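Local coordinates for protein phosphoserine aminotransferase (Bacillus alcalophilus, PDB 1W23) that catalyses the reversible, pyridoxal phosphate-dependent transfer of an amino group between phosphoserine and 2-oxoglutarate, giving 3-phosphohydroxypyruvate and glutamate, in serine biosynthesis, at residues Thr148-Thr152 and Ser174-Leu178; Asn8-Ser12 and Ala194-Leu198; Asn125-Ser129 and Ile153-Gln157. One frame throughout, in Å; residues are numbered along the deposited sequence.

Contact 1: Thr148-Thr152 and Ser174-Leu178. With PLP (pyridoxal-5'-phosphate), chain J.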
# COMPACT_ATOMS: atom_id res chain seq x y z
N THR A 148 -22.24 1.51 6.20
CA THR A 148 -21.01 1.90 6.86
C THR A 148 -21.22 1.57 8.34
O THR A 148 -22.07 2.20 9.01
CB THR A 148 -20.71 3.39 6.69
OG1 THR A 148 -20.86 3.75 5.30
CG2 THR A 148 -19.34 3.73 7.22
N SER A 149 -20.57 0.52 8.85
CA SER A 149 -20.92 0.03 10.21
C SER A 149 -20.64 1.02 11.31
O SER A 149 -21.42 1.14 12.25
CB SER A 149 -20.18 -1.29 10.46
OG SER A 149 -18.79 -1.12 10.28
N ASN A 150 -19.53 1.76 11.19
CA ASN A 150 -19.11 2.74 12.17
C ASN A 150 -18.76 4.01 11.37
O ASN A 150 -17.90 4.01 10.48
CB ASN A 150 -17.94 2.21 13.01
CG ASN A 150 -17.62 3.17 14.17
OD1 ASN A 150 -18.33 3.10 15.20
ND2 ASN A 150 -16.63 4.02 13.97
N ASN A 151 -19.49 5.06 11.69
CA ASN A 151 -19.39 6.33 10.97
C ASN A 151 -18.38 7.20 11.70
O ASN A 151 -18.68 7.93 12.66
CB ASN A 151 -20.76 6.99 10.90
CG ASN A 151 -21.73 6.01 10.25
OD1 ASN A 151 -21.68 5.82 9.04
ND2 ASN A 151 -22.58 5.39 11.05
N THR A 152 -17.12 7.07 11.25
CA THR A 152 -15.94 7.52 12.01
C THR A 152 -16.00 9.00 12.35
O THR A 152 -15.47 9.41 13.40
CB THR A 152 -14.67 7.23 11.14
OG1 THR A 152 -14.90 5.99 10.45
CG2 THR A 152 -13.41 7.14 11.99
N SER A 174 -14.29 -0.20 8.19
CA SER A 174 -12.96 0.33 8.47
C SER A 174 -12.74 0.67 9.93
O SER A 174 -11.68 0.32 10.48
CB SER A 174 -12.70 1.57 7.66
OG SER A 174 -12.62 1.31 6.26
N SER A 175 -13.69 1.34 10.60
CA SER A 175 -13.41 1.85 11.93
C SER A 175 -14.00 1.01 13.06
O SER A 175 -13.85 1.40 14.23
CB SER A 175 -13.76 3.32 12.02
OG SER A 175 -15.10 3.55 11.61
N ASP A 176 -14.57 -0.17 12.79
CA ASP A 176 -14.96 -1.07 13.87
C ASP A 176 -14.75 -2.54 13.59
O ASP A 176 -15.12 -3.37 14.44
CB ASP A 176 -16.40 -0.83 14.36
CG ASP A 176 -17.49 -1.33 13.41
OD1 ASP A 176 -17.12 -1.75 12.28
OD2 ASP A 176 -18.68 -1.26 13.82
N ILE A 177 -14.08 -2.93 12.52
CA ILE A 177 -13.87 -4.38 12.29
C ILE A 177 -13.07 -4.99 13.45
O ILE A 177 -12.09 -4.46 13.92
CB ILE A 177 -13.14 -4.60 10.96
CG1 ILE A 177 -13.10 -6.07 10.58
CG2 ILE A 177 -11.76 -3.92 10.92
CD1 ILE A 177 -12.71 -6.38 9.15
N LEU A 178 -13.53 -6.16 13.87
CA LEU A 178 -12.85 -6.94 14.93
C LEU A 178 -12.70 -6.17 16.23
O LEU A 178 -11.79 -6.38 17.01
CB LEU A 178 -11.53 -7.54 14.43
CG LEU A 178 -10.90 -8.66 15.22
CD1 LEU A 178 -11.83 -9.61 15.90
CD2 LEU A 178 -9.87 -9.40 14.33
N1 PLP J . -14.26 4.45 5.51
C2 PLP J . -14.22 4.71 6.87
C2A PLP J . -15.40 4.29 7.67
C3 PLP J . -13.11 5.33 7.42
O3 PLP J . -13.06 5.56 8.71
C4 PLP J . -12.01 5.72 6.57
C4A PLP J . -10.80 6.32 7.19
C5 PLP J . -12.09 5.42 5.20
C6 PLP J . -13.23 4.81 4.70
C5A PLP J . -11.01 5.81 4.22
O4P PLP J . -9.91 4.83 4.33
P PLP J . -8.57 5.06 3.43
O1P PLP J . -7.97 6.36 3.87
O2P PLP J . -9.01 5.10 1.97
O3P PLP J . -7.77 3.81 3.77
O HOH W 1 -16.63 1.59 9.64
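The Asp176 carboxylate lies with one face under Asn150 CB, which stands 3.6 Å from Asp176 CG. Ser149 OG donates to Asp176 OD1 at 2.7 Å from the syn side, tilted 33° out of the plane. Asp176 OD2 is held by a salt bridge to Arg180 and a hydrogen bond from Gln157. The second flat group, the Asn150 amide, uses its edge: ND2 gives an almost straight bond to Ser175 OG, 2.9 Å long and only 8° out of the amide plane. Asn298 takes another bond from ND2, and OD1 is bonded to Ser295. Third comes the cofactor ring. Ser174 CB is placed over one face, 3.6 Å from PLP C2, while Thr152 OG1 comes in at the rim and bonds to O3 at 2.6 Å. Thr152 OG1 also bonds to Ser175 OG at 2.7 Å. With chi1 at 55°, Ser175 OG sits between its own backbone N and carbonyl carbon, a rotamer that turns it to Thr152 and Asn150 together. Behind it a water takes the N-H of Ser175 and donates to Asn150 O. A buried chain of hydrogen bonds thus joins Asn150, Ser175, Thr152 and PLP O3: Ser175 and Asn150 form a second shell that fixes the Thr152 hydroxyl, and if Thr152 is the donor, its bond would probably help stabilise negative charge on O3.

Contact 2: Asn8-Ser12 and Ala194-Leu198; sequences NAGPS and AQKNL. With PLP (pyridoxal-5'-phosphate), chain J.
Lys196 runs past Ala9 to reach the cofactor. Its CB packs against Ser174 O; CG then passes 3.7 Å from Ala9 O, and a bend at chi2 (125°) turns the chain past Ala9 O toward the pyridine ring. From CD onward it is extended: CE lies 3.5 Å from Ala9 O, and NZ is bonded to PLP C4A. The modelled distance of 1.7 Å between Lys196 NZ and PLP C4A is longer than an imine or an ordinary C-N single bond, so the bond order should not be read from it. NZ also makes a short but bent, weak hydrogen bond to PLP O3. Ala9 O has a true donor in the hydroxyl of Tyr338. Gly10 comes next to the lysine, and any side chain on it would run into CE.

Beyond Gly10 a cis peptide leads into Pro11, whose CA-H points almost straight at Gln195 O (3.3 Å, 162° at the hydrogen), while its CB and CG lie against Gln195 CB. Ser12 OG sits 3.1 Å from both Gln195 O and Lys196 O, and its one proton could go to either. Gln195 itself starts at Pro11 but turns away, bent at chi2 (-92°), so that NE2 donates to PLP O3P at 2.9 Å. A leucine in its place would probably leave O3P without this donor and the phosphate more free to shift. Asn237 and Thr238 of the second subunit also bond to PLP, and Leu39 of that subunit packs on Pro11, putting the contact at the dimer interface. A lysine after a strand, here 189-193, joined to C4A of PLP is the cofactor-attachment site of the class-V, fold-type I aminotransferases.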
# COMPACT_ATOMS: atom_id res chain seq x y z
N ASN A 8 -5.48 9.24 18.23
CA ASN A 8 -5.52 9.45 16.78
C ASN A 8 -6.59 8.60 16.11
O ASN A 8 -6.84 7.43 16.47
CB ASN A 8 -4.14 9.11 16.17
CG ASN A 8 -3.17 10.25 16.24
OD1 ASN A 8 -3.57 11.42 16.24
ND2 ASN A 8 -1.88 9.94 16.27
N ALA A 9 -7.21 9.20 15.08
CA ALA A 9 -8.36 8.63 14.39
C ALA A 9 -8.01 7.69 13.24
O ALA A 9 -8.91 7.07 12.70
CB ALA A 9 -9.27 9.75 13.88
N GLY A 10 -6.75 7.64 12.83
CA GLY A 10 -6.39 6.78 11.72
C GLY A 10 -5.25 7.37 10.92
O GLY A 10 -5.40 8.51 10.38
N PRO A 11 -4.11 6.70 10.76
CA PRO A 11 -3.64 5.61 11.58
C PRO A 11 -3.68 5.98 13.09
O PRO A 11 -4.00 7.11 13.45
CB PRO A 11 -2.20 5.37 11.08
CG PRO A 11 -2.24 5.90 9.70
CD PRO A 11 -3.06 7.17 9.81
N SER A 12 -3.47 4.98 13.90
CA SER A 12 -3.86 5.04 15.30
C SER A 12 -2.97 4.18 16.16
O SER A 12 -2.02 3.52 15.70
CB SER A 12 -5.32 4.60 15.43
OG SER A 12 -5.52 3.31 14.93
N ALA A 194 -6.76 -1.24 7.20
CA ALA A 194 -6.27 -1.82 8.44
C ALA A 194 -6.02 -0.81 9.53
O ALA A 194 -6.03 -1.24 10.72
CB ALA A 194 -4.99 -2.60 8.20
N GLN A 195 -5.79 0.43 9.22
CA GLN A 195 -5.15 1.42 10.11
C GLN A 195 -6.01 1.96 11.24
O GLN A 195 -5.67 2.98 11.85
CB GLN A 195 -4.62 2.57 9.29
CG GLN A 195 -5.68 3.42 8.61
CD GLN A 195 -6.06 3.00 7.18
OE1 GLN A 195 -5.74 1.89 6.74
NE2 GLN A 195 -6.75 3.90 6.46
N LYS A 196 -7.09 1.31 11.65
CA LYS A 196 -7.87 1.67 12.87
C LYS A 196 -7.81 0.54 13.87
O LYS A 196 -7.38 0.84 15.00
CB LYS A 196 -9.28 2.07 12.44
CG LYS A 196 -9.43 3.46 11.89
CD LYS A 196 -10.05 3.71 10.52
CE LYS A 196 -9.79 5.10 10.00
NZ LYS A 196 -10.56 5.57 8.73
N ASN A 197 -8.19 -0.69 13.60
CA ASN A 197 -8.20 -1.81 14.52
C ASN A 197 -7.34 -2.99 14.17
O ASN A 197 -7.27 -3.94 14.98
CB ASN A 197 -9.61 -2.39 14.63
CG ASN A 197 -10.35 -1.79 15.73
OD1 ASN A 197 -9.85 -1.14 16.65
ND2 ASN A 197 -11.59 -2.19 15.64
N LEU A 198 -6.69 -2.90 12.98
CA LEU A 198 -5.98 -4.09 12.61
C LEU A 198 -4.49 -3.95 12.43
O LEU A 198 -3.80 -4.96 12.43
CB LEU A 198 -6.59 -4.67 11.35
CG LEU A 198 -8.07 -5.00 11.43
CD1 LEU A 198 -8.53 -5.58 10.09
CD2 LEU A 198 -8.35 -5.96 12.58
N1 PLP J . -14.26 4.45 5.51
C2 PLP J . -14.22 4.71 6.87
C2A PLP J . -15.40 4.29 7.67
C3 PLP J . -13.11 5.33 7.42
O3 PLP J . -13.06 5.56 8.71
C4 PLP J . -12.01 5.72 6.57
C4A PLP J . -10.80 6.32 7.19
C5 PLP J . -12.09 5.42 5.20
C6 PLP J . -13.23 4.81 4.70
C5A PLP J . -11.01 5.81 4.22
O4P PLP J . -9.91 4.83 4.33
P PLP J . -8.57 5.06 3.43
O1P PLP J . -7.97 6.36 3.87
O2P PLP J . -9.01 5.10 1.97
O3P PLP J . -7.77 3.81 3.77

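Contact 3: Asn125-Ser129 and Ile153-Gln157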
# COMPACT_ATOMS: atom_id res chain seq x y z
N ASN A 125 -30.64 15.25 9.53
CA ASN A 125 -30.45 15.51 10.94
C ASN A 125 -29.00 15.42 11.35
O ASN A 125 -28.69 15.22 12.53
CB ASN A 125 -31.27 14.46 11.69
CG ASN A 125 -31.73 14.98 13.01
OD1 ASN A 125 -31.64 14.19 13.97
ND2 ASN A 125 -32.20 16.21 12.95
N SER A 126 -28.10 15.65 10.41
CA SER A 126 -26.68 15.68 10.68
C SER A 126 -26.17 14.38 11.24
O SER A 126 -25.24 14.37 12.06
CB SER A 126 -26.25 16.87 11.60
OG SER A 126 -26.67 18.10 10.94
N TYR A 127 -26.73 13.28 10.79
CA TYR A 127 -26.12 11.97 11.08
C TYR A 127 -25.94 11.71 12.58
O TYR A 127 -24.87 11.30 13.04
CB TYR A 127 -24.83 11.82 10.30
CG TYR A 127 -24.95 11.79 8.78
CD1 TYR A 127 -24.22 12.66 7.97
CD2 TYR A 127 -25.78 10.86 8.15
CE1 TYR A 127 -24.30 12.64 6.59
CE2 TYR A 127 -25.84 10.80 6.75
CZ TYR A 127 -25.10 11.69 5.97
OH TYR A 127 -25.22 11.58 4.61
N GLN A 128 -27.01 11.96 13.34
CA GLN A 128 -26.97 11.69 14.78
C GLN A 128 -27.33 10.27 15.12
O GLN A 128 -27.21 9.86 16.29
CB GLN A 128 -27.93 12.63 15.53
CG GLN A 128 -27.53 14.08 15.44
CD GLN A 128 -28.55 15.01 16.07
OE1 GLN A 128 -28.82 14.90 17.26
NE2 GLN A 128 -29.06 15.95 15.33
N SER A 129 -27.83 9.47 14.19
CA SER A 129 -28.33 8.12 14.46
C SER A 129 -28.24 7.22 13.24
O SER A 129 -28.07 7.64 12.11
CB SER A 129 -29.79 8.19 14.91
OG SER A 129 -30.67 8.58 13.89
N ILE A 153 -16.53 9.81 11.43
CA ILE A 153 -16.56 11.27 11.63
C ILE A 153 -17.63 11.72 12.58
O ILE A 153 -17.47 12.71 13.33
CB ILE A 153 -16.66 11.98 10.25
CG1 ILE A 153 -15.30 11.83 9.53
CG2 ILE A 153 -17.09 13.43 10.38
CD1 ILE A 153 -15.29 12.11 8.05
N TYR A 154 -18.77 11.02 12.56
CA TYR A 154 -19.97 11.39 13.34
C TYR A 154 -20.09 10.64 14.65
O TYR A 154 -20.88 11.07 15.52
CB TYR A 154 -21.23 11.20 12.46
CG TYR A 154 -21.27 12.32 11.43
CD1 TYR A 154 -20.78 12.15 10.16
CD2 TYR A 154 -21.76 13.55 11.77
CE1 TYR A 154 -20.79 13.20 9.24
CE2 TYR A 154 -21.78 14.60 10.85
CZ TYR A 154 -21.30 14.40 9.59
OH TYR A 154 -21.31 15.45 8.66
N GLY A 155 -19.36 9.57 14.88
CA GLY A 155 -19.40 8.87 16.17
C GLY A 155 -20.65 8.04 16.39
O GLY A 155 -21.08 7.88 17.55
N THR A 156 -21.22 7.48 15.34
CA THR A 156 -22.37 6.59 15.42
C THR A 156 -22.01 5.21 14.87
O THR A 156 -21.06 5.08 14.08
CB THR A 156 -23.57 7.16 14.64
OG1 THR A 156 -23.16 7.20 13.27
CG2 THR A 156 -24.01 8.52 15.12
N GLN A 157 -22.77 4.19 15.29
CA GLN A 157 -22.43 2.82 14.94
C GLN A 157 -23.67 1.95 14.94
O GLN A 157 -24.53 2.07 15.83
CB GLN A 157 -21.43 2.30 16.00
CG GLN A 157 -20.88 0.93 15.81
CD GLN A 157 -19.91 0.53 16.90
OE1 GLN A 157 -19.98 1.04 18.04
NE2 GLN A 157 -18.98 -0.40 16.59
O HOH W 2 -25.04 8.45 11.83
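The turn of a small beta-hairpin, strands 150-151 and 156-157, carries Tyr154, and against its ring Tyr127 lays an edge from the loop between strands 115-121 and 142-148. The pair is T-shaped: centroids are 5.2 Å apart and the planes stand at 60°. Tyr127 CD1 comes over one face of Tyr154, 3.7 Å from CE1. Tyr127 CB adds a CH-pi contact above the same ring, 3.9 Å from the centroid and only 16° off the normal. Two successive left-handed residues, Ser126 and Tyr127, curl the loop tightly enough to bring both the CB and the backbone carbonyl of Tyr127 to the hairpin. Tyr127 OH carries on past the pair to a hydrogen bond with Glu104 of helix 101-111, which ties the far end of the ring down. His288 meets the Tyr154 ring and bonds to Ser126 O.

Further along the hairpin, where its second strand begins, Thr156 packs by its methyl: CG2 lies 3.6 Å from Tyr127 O and 3.7 Å from Gln128 O. With chi1 at 63°, CG2 is anti to the carbonyl carbon and OG1 is left to turn to a water at 2.7 Å and to Asn151 ND2, across the hairpin. That water is 3.1 Å from Ser129 O and may donate to it. Within the loop, Gln128 NE2 donates to Asn125 O at 2.9 Å, bracing the curl behind Tyr127.

Overall arrangement
Starting from the N terminus, residues 8-12 pair with 194-198 far along the chain, so contact 2 closes the longest loop, bringing the N-terminal loop against the segment after strand 189-193. Everything else lies inside it. Residues 125-129 come next, then 148-152, 153-157 and 174-178: contacts 3 and 1 alternate and therefore cross, sharing the hairpin of strands 150-151 and 156-157, with a probable hydrogen bond from Asn151 N to Thr156 O. Contact 1 ties that hairpin to the loop after strand 169-172, and contact 3 ties it to the outer loop after strand 115-121. Contacts 1 and 2 meet at Ile177 O and Asn197 ND2 and both hold PLP; contacts 2 and 3 do not touch.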